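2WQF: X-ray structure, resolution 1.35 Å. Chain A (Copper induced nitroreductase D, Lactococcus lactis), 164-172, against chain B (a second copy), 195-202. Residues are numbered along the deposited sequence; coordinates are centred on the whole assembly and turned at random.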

# COMPACT_ATOMS: atom_id res chain seq x y z
N GLU A 164 13.38 -10.56 21.81
CA GLU A 164 14.70 -9.95 21.73
C GLU A 164 14.64 -8.42 21.86
O GLU A 164 15.49 -7.80 22.50
CB GLU A 164 15.37 -10.34 20.42
CG GLU A 164 16.71 -9.71 20.23
CD GLU A 164 17.70 -10.11 21.31
OE1 GLU A 164 17.61 -11.25 21.82
OE2 GLU A 164 18.57 -9.27 21.63
N TRP A 165 13.64 -7.80 21.24
CA TRP A 165 13.54 -6.33 21.24
C TRP A 165 12.37 -5.81 22.07
O TRP A 165 12.02 -4.64 21.98
CB TRP A 165 13.52 -5.80 19.79
CG TRP A 165 14.88 -5.97 19.15
CD1 TRP A 165 15.97 -5.19 19.38
CD2 TRP A 165 15.32 -7.01 18.26
NE1 TRP A 165 17.06 -5.67 18.70
CE2 TRP A 165 16.69 -6.78 17.99
CE3 TRP A 165 14.69 -8.09 17.64
CZ2 TRP A 165 17.44 -7.60 17.15
CZ3 TRP A 165 15.44 -8.91 16.80
CH2 TRP A 165 16.80 -8.66 16.57
N ASN A 166 11.82 -6.68 22.92
CA ASN A 166 10.84 -6.25 23.91
C ASN A 166 9.66 -5.52 23.30
O ASN A 166 9.29 -4.43 23.74
CB ASN A 166 11.50 -5.34 24.94
CG ASN A 166 12.59 -6.05 25.70
OD1 ASN A 166 13.76 -5.65 25.65
ND2 ASN A 166 12.23 -7.12 26.39
N LEU A 167 9.10 -6.12 22.26
CA LEU A 167 7.99 -5.52 21.56
C LEU A 167 6.66 -5.88 22.22
O LEU A 167 6.51 -6.96 22.79
CB LEU A 167 7.96 -6.00 20.12
CG LEU A 167 9.24 -5.80 19.31
CD1 LEU A 167 9.04 -6.37 17.91
CD2 LEU A 167 9.67 -4.33 19.27
N PRO A 168 5.68 -4.97 22.14
CA PRO A 168 4.34 -5.28 22.62
C PRO A 168 3.73 -6.47 21.90
O PRO A 168 3.96 -6.66 20.69
CB PRO A 168 3.53 -4.01 22.28
CG PRO A 168 4.53 -2.92 22.17
CD PRO A 168 5.79 -3.58 21.63
N GLU A 169 2.95 -7.26 22.63
CA GLU A 169 2.28 -8.43 22.06
C GLU A 169 1.35 -8.03 20.92
O GLU A 169 1.09 -8.83 20.02
CB GLU A 169 1.49 -9.18 23.15
CG GLU A 169 2.33 -9.71 24.32
CD GLU A 169 3.01 -11.04 24.03
OE1 GLU A 169 2.70 -11.66 22.99
OE2 GLU A 169 3.86 -11.47 24.84
N SER A 170 0.87 -6.79 20.94
CA SER A 170 -0.10 -6.31 19.97
C SER A 170 0.50 -6.01 18.60
O SER A 170 -0.23 -5.82 17.63
CB SER A 170 -0.82 -5.06 20.50
OG SER A 170 0.02 -3.92 20.48
N TRP A 171 1.83 -5.94 18.51
CA TRP A 171 2.50 -5.72 17.23
C TRP A 171 2.54 -7.00 16.39
O TRP A 171 3.21 -7.97 16.74
CB TRP A 171 3.92 -5.21 17.43
CG TRP A 171 4.04 -3.79 17.93
CD1 TRP A 171 3.12 -3.08 18.66
CD2 TRP A 171 5.18 -2.93 17.80
NE1 TRP A 171 3.62 -1.83 18.97
CE2 TRP A 171 4.88 -1.72 18.45
CE3 TRP A 171 6.42 -3.07 17.16
CZ2 TRP A 171 5.77 -0.66 18.48
CZ3 TRP A 171 7.31 -2.02 17.20
CH2 TRP A 171 6.98 -0.83 17.86
N LYS A 172 1.80 -7.01 15.28
CA LYS A 172 1.70 -8.18 14.41
C LYS A 172 2.62 -7.98 13.21
O LYS A 172 2.40 -7.09 12.41
CB LYS A 172 0.27 -8.39 13.95
CG LYS A 172 0.08 -9.59 13.06
CD LYS A 172 -1.35 -9.66 12.55
CE LYS A 172 -1.59 -10.89 11.68
NZ LYS A 172 -2.99 -10.92 11.13
N ALA B 195 7.89 8.08 19.26
CA ALA B 195 8.37 7.11 20.24
C ALA B 195 7.43 5.93 20.36
O ALA B 195 7.83 4.86 20.82
CB ALA B 195 8.54 7.79 21.62
N ASP B 196 6.17 6.13 19.99
CA ASP B 196 5.17 5.07 20.08
C ASP B 196 5.08 4.16 18.83
O ASP B 196 4.43 3.12 18.87
CB ASP B 196 3.79 5.66 20.39
CG ASP B 196 3.72 6.34 21.75
OD1 ASP B 196 4.46 5.94 22.70
OD2 ASP B 196 2.92 7.30 21.87
N ARG B 197 5.77 4.50 17.74
CA ARG B 197 5.69 3.65 16.55
C ARG B 197 7.01 3.33 15.86
O ARG B 197 7.00 2.52 14.97
CB ARG B 197 4.70 4.22 15.52
CG ARG B 197 5.02 5.59 14.97
CD ARG B 197 4.12 5.88 13.77
NE ARG B 197 4.09 7.31 13.43
CZ ARG B 197 3.29 7.87 12.53
NH1 ARG B 197 2.52 7.10 11.78
NH2 ARG B 197 3.31 9.18 12.32
N PHE B 198 8.12 3.93 16.30
CA PHE B 198 9.43 3.64 15.75
C PHE B 198 10.41 3.26 16.84
O PHE B 198 10.61 4.00 17.79
CB PHE B 198 10.02 4.84 15.01
CG PHE B 198 9.12 5.43 13.94
CD1 PHE B 198 8.82 4.73 12.81
CD2 PHE B 198 8.63 6.71 14.06
CE1 PHE B 198 8.02 5.28 11.84
CE2 PHE B 198 7.84 7.27 13.08
CZ PHE B 198 7.54 6.56 11.97
N ILE B 199 11.02 2.09 16.70
CA ILE B 199 12.07 1.65 17.59
C ILE B 199 13.29 1.38 16.70
O ILE B 199 13.19 0.66 15.68
CB ILE B 199 11.72 0.34 18.28
CG1 ILE B 199 10.50 0.52 19.19
CG2 ILE B 199 12.91 -0.17 19.11
CD1 ILE B 199 9.99 -0.79 19.76
N VAL B 200 14.41 1.98 17.05
CA VAL B 200 15.67 1.83 16.34
C VAL B 200 16.65 1.13 17.25
O VAL B 200 16.84 1.53 18.40
CB VAL B 200 16.24 3.20 15.92
CG1 VAL B 200 17.58 3.02 15.19
CG2 VAL B 200 15.25 3.92 15.03
N ALA B 201 17.25 0.06 16.74
CA ALA B 201 18.22 -0.72 17.50
C ALA B 201 19.46 -1.00 16.65
O ALA B 201 19.35 -1.24 15.44
CB ALA B 201 17.60 -2.02 17.97
N LYS B 202 20.62 -1.02 17.31
CA LYS B 202 21.91 -1.17 16.62
C LYS B 202 22.62 -2.46 17.05
O LYS B 202 22.61 -2.84 18.23
CB LYS B 202 22.80 0.05 16.87
O HOH W 1 2.55 0.68 20.08

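No direct hydrogen bond joins these two stretches; the one polar link runs through a water. Water 1 accepts from the indole nitrogen of Trp A171, with NE1 2.9 Å from its oxygen, and donates a weak hydrogen bond to the carbonyl of Asp B196, whose O lies 3.3 Å from that oxygen. The ring itself also comes near this carbonyl, CZ2 of Trp A171 standing 4.0 Å from O of Asp B196, so one backbone group meets the indole both directly and through solvent.

The rest is apolar, and its centre is the end of Ile B199. With chi1 at m and chi2 at t, this side chain extends its CD1 to 3.6 Å from CH2 of Trp A171 and, equally, 3.6 Å from CD2 of Leu A167. A single methyl thus touches two residues, one just before a tight turn and one at its last position: Pro A168 to Trp A171 form a type I beta turn, closed by Trp A171 N donating to Pro A168 O at 3.1 Å. Leu A167 sets its CA-to-CB bond sideways, yet its end comes nearer to chain B, whereas Trp A171 points toward it from the start. The methyl of Ile B199 meets the Trp A171 ring obliquely.

Farther along, Trp A165 uses its indole against a much smaller partner, with both NE1 and CD1 3.8 Å from CB of Ala B201. No partner in chain B's stretch takes up this NE1; it meets a methyl.

The strand supplies the spacing. Ile B199 and Ala B201 direct their CA-to-CB bonds toward chain A, while Phe B198 points away and Val B200, between them, is out of reach. Alternation along an extended backbone therefore delivers every second side chain, and two tryptophans with a leucine receive them. The arrangement buries 242 Å², both sides summed.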